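Local coordinates for protein SnoK (Streptomyces nogalater, PDB 5EPA) that acts as a non-heme iron, 2-oxoglutarate-dependent carbocyclase in the biosynthesis of the polyketide nogalamycin, at residues G17-L25 with V39-E47; E49-V60 with K87-H97. All coordinates share one frame; numbering follows the deposited sequence.

Contact 1: residues G17-L25 with V39-E47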
# COMPACT_ATOMS: atom_id res chain seq x y z
N GLY A 17 -3.43 8.03 -24.23
CA GLY A 17 -4.23 6.79 -24.40
C GLY A 17 -3.52 5.44 -24.11
O GLY A 17 -4.22 4.45 -23.83
N GLY A 18 -2.18 5.38 -24.16
CA GLY A 18 -1.42 4.11 -24.06
C GLY A 18 -0.91 3.60 -22.70
O GLY A 18 -0.80 4.35 -21.73
N PRO A 19 -0.60 2.30 -22.61
CA PRO A 19 -0.15 1.74 -21.33
C PRO A 19 1.18 2.30 -20.82
O PRO A 19 2.05 2.61 -21.61
CB PRO A 19 0.03 0.24 -21.62
CG PRO A 19 -0.51 0.01 -22.99
CD PRO A 19 -0.53 1.32 -23.70
N THR A 20 1.32 2.44 -19.52
CA THR A 20 2.62 2.73 -18.94
C THR A 20 3.30 1.41 -18.51
O THR A 20 2.69 0.59 -17.83
CB THR A 20 2.54 3.65 -17.72
OG1 THR A 20 1.72 4.78 -18.02
CG2 THR A 20 3.93 4.13 -17.36
N THR A 21 4.55 1.25 -18.91
CA THR A 21 5.30 0.04 -18.65
C THR A 21 6.57 0.43 -17.89
O THR A 21 6.93 1.61 -17.84
CB THR A 21 5.76 -0.64 -19.95
OG1 THR A 21 6.61 0.27 -20.68
CG2 THR A 21 4.58 -1.04 -20.83
N ALA A 22 7.29 -0.57 -17.38
CA ALA A 22 8.57 -0.30 -16.74
C ALA A 22 9.57 0.33 -17.70
O ALA A 22 10.41 1.13 -17.31
CB ALA A 22 9.16 -1.58 -16.18
N GLU A 23 9.49 -0.05 -18.96
CA GLU A 23 10.44 0.40 -19.97
C GLU A 23 10.18 1.85 -20.37
O GLU A 23 11.12 2.58 -20.63
CB GLU A 23 10.36 -0.51 -21.23
CG GLU A 23 11.42 -0.26 -22.29
CD GLU A 23 11.02 0.79 -23.37
OE1 GLU A 23 9.81 1.08 -23.61
OE2 GLU A 23 11.93 1.35 -24.01
N ASN A 24 8.91 2.25 -20.49
CA ASN A 24 8.58 3.59 -21.04
C ASN A 24 8.30 4.62 -19.94
O ASN A 24 7.99 5.76 -20.21
CB ASN A 24 7.42 3.52 -22.08
CG ASN A 24 6.06 3.27 -21.44
OD1 ASN A 24 5.83 3.51 -20.26
ND2 ASN A 24 5.13 2.79 -22.24
N LEU A 25 8.36 4.18 -18.69
CA LEU A 25 8.20 5.08 -17.55
C LEU A 25 9.14 6.28 -17.68
O LEU A 25 10.34 6.11 -17.91
CB LEU A 25 8.50 4.31 -16.27
CG LEU A 25 8.45 5.09 -14.95
CD1 LEU A 25 7.03 5.32 -14.48
CD2 LEU A 25 9.24 4.34 -13.89
N VAL A 39 3.48 8.77 -6.49
CA VAL A 39 3.25 9.06 -7.90
C VAL A 39 2.14 8.20 -8.47
O VAL A 39 2.05 7.00 -8.22
CB VAL A 39 4.53 8.91 -8.75
CG1 VAL A 39 4.99 7.46 -8.88
CG2 VAL A 39 4.34 9.51 -10.13
N HIS A 40 1.33 8.85 -9.28
CA HIS A 40 0.22 8.22 -9.98
C HIS A 40 0.68 7.75 -11.35
O HIS A 40 1.06 8.56 -12.18
CB HIS A 40 -0.94 9.23 -10.13
CG HIS A 40 -2.10 8.73 -10.96
ND1 HIS A 40 -2.95 9.58 -11.62
CD2 HIS A 40 -2.51 7.48 -11.26
CE1 HIS A 40 -3.85 8.88 -12.27
NE2 HIS A 40 -3.61 7.60 -12.06
N ILE A 41 0.65 6.44 -11.57
CA ILE A 41 1.00 5.89 -12.88
C ILE A 41 -0.25 5.31 -13.55
O ILE A 41 -0.81 4.34 -13.10
CB ILE A 41 2.04 4.79 -12.74
CG1 ILE A 41 3.25 5.29 -11.96
CG2 ILE A 41 2.45 4.30 -14.12
CD1 ILE A 41 4.01 6.45 -12.60
N PRO A 42 -0.69 5.93 -14.64
CA PRO A 42 -1.91 5.39 -15.23
C PRO A 42 -1.70 4.21 -16.19
O PRO A 42 -0.64 4.06 -16.81
CB PRO A 42 -2.49 6.58 -15.99
CG PRO A 42 -1.35 7.52 -16.20
CD PRO A 42 -0.18 7.10 -15.37
N ARG A 43 -2.77 3.44 -16.34
CA ARG A 43 -2.87 2.40 -17.36
C ARG A 43 -1.72 1.36 -17.30
O ARG A 43 -1.05 1.13 -18.26
CB ARG A 43 -2.96 3.04 -18.74
CG ARG A 43 -4.13 4.01 -18.88
CD ARG A 43 -4.17 4.65 -20.27
NE ARG A 43 -2.99 5.49 -20.47
CZ ARG A 43 -2.87 6.74 -20.07
NH1 ARG A 43 -3.86 7.35 -19.42
NH2 ARG A 43 -1.73 7.38 -20.30
N VAL A 44 -1.51 0.78 -16.13
CA VAL A 44 -0.50 -0.22 -15.99
C VAL A 44 -1.09 -1.59 -16.35
O VAL A 44 -0.45 -2.37 -17.06
CB VAL A 44 0.07 -0.25 -14.56
CG1 VAL A 44 1.14 -1.30 -14.44
CG2 VAL A 44 0.62 1.13 -14.18
N LEU A 45 -2.30 -1.85 -15.85
CA LEU A 45 -3.08 -3.04 -16.17
C LEU A 45 -4.14 -2.75 -17.20
O LEU A 45 -4.83 -1.74 -17.13
CB LEU A 45 -3.79 -3.55 -14.93
CG LEU A 45 -2.91 -3.91 -13.75
CD1 LEU A 45 -3.77 -4.45 -12.63
CD2 LEU A 45 -1.87 -4.99 -14.14
N SER A 46 -4.31 -3.68 -18.13
CA SER A 46 -5.37 -3.61 -19.12
C SER A 46 -6.73 -3.94 -18.48
O SER A 46 -6.80 -4.47 -17.37
CB SER A 46 -5.11 -4.65 -20.22
OG SER A 46 -5.18 -5.97 -19.68
N GLU A 47 -7.80 -3.64 -19.20
CA GLU A 47 -9.18 -3.97 -18.75
C GLU A 47 -9.31 -5.47 -18.48
O GLU A 47 -9.91 -5.88 -17.50
CB GLU A 47 -10.21 -3.46 -19.78
CG GLU A 47 -10.22 -1.94 -19.75
CD GLU A 47 -11.06 -1.30 -20.86
OE1 GLU A 47 -11.02 -1.79 -22.02
OE2 GLU A 47 -11.76 -0.29 -20.55
O HOH W 1 1.74 -1.71 -18.46

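Contact 2: residues E49-V60 with K87-H97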
# COMPACT_ATOMS: atom_id res chain seq x y z
N GLU A 49 -6.87 -7.66 -17.67
CA GLU A 49 -6.15 -7.99 -16.42
C GLU A 49 -6.89 -7.55 -15.16
O GLU A 49 -6.95 -8.29 -14.21
CB GLU A 49 -4.76 -7.37 -16.40
CG GLU A 49 -3.76 -8.00 -17.39
CD GLU A 49 -2.46 -7.21 -17.49
OE1 GLU A 49 -2.50 -5.97 -17.81
OE2 GLU A 49 -1.40 -7.79 -17.24
N VAL A 50 -7.46 -6.33 -15.17
CA VAL A 50 -8.28 -5.86 -14.06
C VAL A 50 -9.42 -6.86 -13.76
O VAL A 50 -9.67 -7.21 -12.64
CB VAL A 50 -8.89 -4.47 -14.38
CG1 VAL A 50 -9.96 -4.09 -13.36
CG2 VAL A 50 -7.82 -3.41 -14.42
N THR A 51 -10.14 -7.25 -14.78
CA THR A 51 -11.25 -8.18 -14.61
C THR A 51 -10.77 -9.50 -13.98
O THR A 51 -11.42 -10.01 -13.08
CB THR A 51 -11.89 -8.52 -15.97
OG1 THR A 51 -12.49 -7.33 -16.49
CG2 THR A 51 -12.99 -9.60 -15.85
N ALA A 52 -9.67 -10.04 -14.47
CA ALA A 52 -9.16 -11.33 -13.98
C ALA A 52 -8.64 -11.22 -12.55
O ALA A 52 -8.93 -12.05 -11.71
CB ALA A 52 -8.05 -11.86 -14.88
N PHE A 53 -7.93 -10.13 -12.24
CA PHE A 53 -7.39 -9.96 -10.90
C PHE A 53 -8.50 -9.65 -9.92
O PHE A 53 -8.49 -10.15 -8.79
CB PHE A 53 -6.29 -8.90 -10.85
CG PHE A 53 -5.01 -9.35 -11.45
CD1 PHE A 53 -4.45 -10.55 -11.10
CD2 PHE A 53 -4.37 -8.59 -12.39
CE1 PHE A 53 -3.28 -11.02 -11.71
CE2 PHE A 53 -3.18 -9.03 -12.99
CZ PHE A 53 -2.65 -10.25 -12.65
N ARG A 54 -9.47 -8.84 -10.32
CA ARG A 54 -10.60 -8.57 -9.43
C ARG A 54 -11.37 -9.86 -9.10
O ARG A 54 -11.76 -10.08 -7.96
CB ARG A 54 -11.56 -7.57 -10.04
CG ARG A 54 -12.72 -7.27 -9.14
CD ARG A 54 -13.60 -6.17 -9.70
NE ARG A 54 -14.73 -5.92 -8.79
CZ ARG A 54 -15.68 -5.03 -9.02
NH1 ARG A 54 -15.65 -4.26 -10.12
NH2 ARG A 54 -16.66 -4.87 -8.14
N ALA A 55 -11.58 -10.71 -10.09
CA ALA A 55 -12.29 -11.96 -9.88
C ALA A 55 -11.56 -12.88 -8.91
O ALA A 55 -12.17 -13.52 -8.06
CB ALA A 55 -12.54 -12.70 -11.22
N ALA A 56 -10.25 -12.95 -9.05
CA ALA A 56 -9.40 -13.75 -8.14
C ALA A 56 -9.45 -13.22 -6.72
O ALA A 56 -9.60 -13.99 -5.79
CB ALA A 56 -7.97 -13.74 -8.63
N CYS A 57 -9.42 -11.91 -6.58
CA CYS A 57 -9.61 -11.31 -5.26
C CYS A 57 -10.97 -11.61 -4.68
O CYS A 57 -11.09 -11.83 -3.48
CB CYS A 57 -9.37 -9.79 -5.31
SG CYS A 57 -7.64 -9.37 -5.63
N GLU A 58 -12.02 -11.61 -5.51
CA GLU A 58 -13.36 -11.98 -5.05
C GLU A 58 -13.37 -13.44 -4.56
O GLU A 58 -14.00 -13.74 -3.55
CB GLU A 58 -14.43 -11.73 -6.14
CG GLU A 58 -14.85 -10.24 -6.27
CD GLU A 58 -15.48 -9.89 -7.63
OE1 GLU A 58 -15.74 -10.80 -8.49
OE2 GLU A 58 -15.75 -8.67 -7.83
N GLU A 59 -12.66 -14.32 -5.25
CA GLU A 59 -12.56 -15.69 -4.81
C GLU A 59 -11.86 -15.79 -3.44
O GLU A 59 -12.32 -16.52 -2.56
CB GLU A 59 -11.82 -16.57 -5.83
CG GLU A 59 -12.64 -16.83 -7.10
CD GLU A 59 -11.82 -17.46 -8.20
OE1 GLU A 59 -11.18 -18.51 -7.95
OE2 GLU A 59 -11.76 -16.90 -9.32
N VAL A 60 -10.80 -15.02 -3.25
CA VAL A 60 -10.12 -15.02 -1.96
C VAL A 60 -11.05 -14.50 -0.82
O VAL A 60 -11.14 -15.10 0.24
CB VAL A 60 -8.87 -14.16 -2.02
CG1 VAL A 60 -8.29 -13.98 -0.65
CG2 VAL A 60 -7.86 -14.77 -2.96
N LYS A 87 -2.65 -16.38 -1.27
CA LYS A 87 -3.88 -17.15 -1.04
C LYS A 87 -4.67 -17.46 -2.30
O LYS A 87 -5.75 -18.04 -2.24
CB LYS A 87 -4.74 -16.43 0.00
CG LYS A 87 -4.13 -16.59 1.38
CD LYS A 87 -4.59 -15.57 2.39
CE LYS A 87 -3.75 -15.70 3.66
NZ LYS A 87 -4.21 -14.71 4.67
N HIS A 88 -4.10 -17.11 -3.45
CA HIS A 88 -4.65 -17.52 -4.72
C HIS A 88 -3.47 -17.69 -5.68
O HIS A 88 -2.61 -16.83 -5.76
CB HIS A 88 -5.61 -16.46 -5.23
CG HIS A 88 -6.51 -16.94 -6.32
ND1 HIS A 88 -6.05 -17.21 -7.59
CD2 HIS A 88 -7.84 -17.20 -6.34
CE1 HIS A 88 -7.06 -17.62 -8.35
NE2 HIS A 88 -8.15 -17.62 -7.62
N PRO A 89 -3.41 -18.81 -6.39
CA PRO A 89 -2.34 -19.03 -7.39
C PRO A 89 -2.12 -17.85 -8.37
O PRO A 89 -0.99 -17.52 -8.66
CB PRO A 89 -2.82 -20.25 -8.16
CG PRO A 89 -3.78 -20.94 -7.24
CD PRO A 89 -4.39 -19.89 -6.35
N GLU A 90 -3.19 -17.30 -8.94
CA GLU A 90 -3.10 -16.23 -9.94
C GLU A 90 -2.58 -14.89 -9.41
O GLU A 90 -2.14 -14.07 -10.21
CB GLU A 90 -4.46 -15.98 -10.62
CG GLU A 90 -4.83 -17.07 -11.64
CD GLU A 90 -6.32 -17.04 -12.08
OE1 GLU A 90 -6.96 -15.94 -11.91
OE2 GLU A 90 -6.83 -18.08 -12.57
N LEU A 91 -2.57 -14.69 -8.10
CA LEU A 91 -2.15 -13.38 -7.56
C LEU A 91 -0.65 -13.19 -7.51
O LEU A 91 -0.16 -12.08 -7.29
CB LEU A 91 -2.79 -13.10 -6.21
CG LEU A 91 -4.29 -12.91 -6.30
CD1 LEU A 91 -4.87 -12.69 -4.93
CD2 LEU A 91 -4.67 -11.77 -7.23
N ARG A 92 0.10 -14.27 -7.66
CA ARG A 92 1.54 -14.15 -7.77
C ARG A 92 1.88 -13.27 -8.95
O ARG A 92 2.86 -12.53 -8.90
CB ARG A 92 2.20 -15.56 -7.94
CG ARG A 92 3.72 -15.56 -8.14
CD ARG A 92 4.23 -17.02 -8.35
NE ARG A 92 4.06 -17.74 -7.11
CZ ARG A 92 4.95 -17.75 -6.12
NH1 ARG A 92 6.14 -17.16 -6.27
NH2 ARG A 92 4.67 -18.41 -4.99
N SER A 93 1.11 -13.40 -10.01
CA SER A 93 1.38 -12.68 -11.25
C SER A 93 0.90 -11.23 -11.15
O SER A 93 1.15 -10.46 -12.02
CB SER A 93 0.73 -13.40 -12.45
OG SER A 93 -0.69 -13.36 -12.33
N LEU A 94 0.24 -10.88 -10.05
CA LEU A 94 -0.07 -9.51 -9.73
C LEU A 94 1.08 -8.86 -9.00
O LEU A 94 1.55 -7.81 -9.42
CB LEU A 94 -1.34 -9.40 -8.87
CG LEU A 94 -1.82 -8.01 -8.53
CD1 LEU A 94 -2.12 -7.20 -9.78
CD2 LEU A 94 -3.06 -8.07 -7.67
N VAL A 95 1.54 -9.45 -7.90
CA VAL A 95 2.63 -8.87 -7.12
C VAL A 95 4.00 -8.91 -7.84
O VAL A 95 4.81 -8.01 -7.64
CB VAL A 95 2.77 -9.49 -5.71
CG1 VAL A 95 1.48 -9.32 -4.93
CG2 VAL A 95 3.17 -10.97 -5.76
N LEU A 96 4.21 -9.92 -8.68
CA LEU A 96 5.36 -9.99 -9.56
C LEU A 96 4.99 -9.69 -11.00
O LEU A 96 5.71 -10.05 -11.90
CB LEU A 96 6.04 -11.36 -9.48
CG LEU A 96 6.55 -11.79 -8.11
CD1 LEU A 96 7.22 -13.15 -8.16
CD2 LEU A 96 7.53 -10.76 -7.53
N HIS A 97 3.91 -8.94 -11.22
CA HIS A 97 3.57 -8.44 -12.54
C HIS A 97 4.80 -7.72 -13.07
O HIS A 97 5.42 -6.94 -12.33
CB HIS A 97 2.38 -7.49 -12.46
CG HIS A 97 1.80 -7.12 -13.79
ND1 HIS A 97 2.24 -6.03 -14.51
CD2 HIS A 97 0.81 -7.68 -14.52
CE1 HIS A 97 1.57 -5.96 -15.64
NE2 HIS A 97 0.68 -6.94 -15.67

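Contact 1: residues G17-L25 with V39-E47
Thr20 docks on the turn at Pro42-Val44 through both its side chain and its backbone. Its OG1 donates to Pro42 O at 2.7 Å, the hydroxyl lying in the carbonyl plane, while Thr20 N donates to Arg43 O at 3.0 Å. With CG2 anti to the backbone N (OG1 at chi1 -48°), the methyl is turned onto Ile41, and Thr20 CG2 meets Ile41 CG2 at 3.6 Å, the two side chains crossing at about a right angle. Deeper in, the methyls Leu25 CD1 and Ile41 CD1 touch at 3.7 Å. Toward the chain start, Arg43 bends at chi3 (-65°), which brings NE to Gly18 O at 2.8 Å; the N-H points almost straight at the oxygen (177°), which lies in the guanidinium plane. A water donates to both Thr20 O and Val44 O and so bridges the two backbones. Behind this shell, Asn24 folds back on its own segment: ND2 donates to Pro19 O, OD1 accepts from Thr21 N, and Thr21 OG1 accepts from Asn24 N in an ST motif, bracing the loop on both sides of Thr20. Thus the N-terminal arm lies along the end of strand 38-41, an outermost strand of the large antiparallel sheet and the antiparallel neighbour of strand 213-217, with Leu25 packed on helix 27-36 and Thr21 and Val44 against helix 98-108.

Contact 2: residues E49-V60 with K87-H97
Phe53 packs against Leu91 and Leu94 at the apolar centre. Leu94 CD1 stands over one face of the aromatic ring, 3.9 Å from the Phe53 ring centroid and 16° off its normal, a CH-pi contact. The ring edge faces a polar pair: Phe53 CE1 is 3.5 Å from Ser93 OG, and Glu90 O also lies near the ring plane. Those two oxygens are already joined, Ser93 OG donating to Glu90 O. Leu91 CD2 fills the angle between Phe53, Ala56 and Cys57, while Leu91 CD1 reaches Val60 CG2 at 4.1 Å. In this PhyH-family, cupin-type fold, helix 47-64 lies on the large antiparallel sheet, with Cys57 on strands 112-122 and 233-242 and Val60 on Ile119; the turn and short helix of 87-97 pack beside it, Leu94 reaching His236. Further out, Ala56 CB sits 3.9 Å from the centroid of the His88 ring, over the centre of its face, a CH-pi contact. CG anti to the backbone N (chi1 -164°) lays the His88 imidazole over Ala56; His88 NE2 donates to Glu59 OE1 at 3.2 Å from above the carboxylate plane, and His88 ND1 accepts from Glu90 N. Replacing His88 with an alanine would probably uncover the Ala56 methyl and leave Glu59 OE1 and Glu90 N without their ring partner. At the other end, His97 NE2 donates to Glu49 OE2 at 2.7 Å, on the syn side but tilted well out of the carboxylate plane, the oxygen lying in the plane of the His97 ring; Glu49 OE1 accepts from Ser46 N.

Overall arrangement
Contacts 1 and 2 follow one another along the chain, their centres 18 Å apart, and the turn after strand 38-41 leads directly into helix 47-64. Leu45 joins them by packing: its CD2 lies 3.6 Å from His97 NE2, its CD1 4.2 Å from Phe53 CD2, and its CB 4.1 Å from Val50 CG2. Neither contact enters the 2-oxoglutarate pocket. The side chain of Ile41 in contact 1 is about 10 Å from that of Trp151, and the side chain of Leu94 in contact 2 is about 11 Å from that of Trp151 and about 13 Å from the bound 2-oxoglutarate. Both are thus structural packing outside the pocket, in which iron(III) is bound by His133, Asp135 and His222.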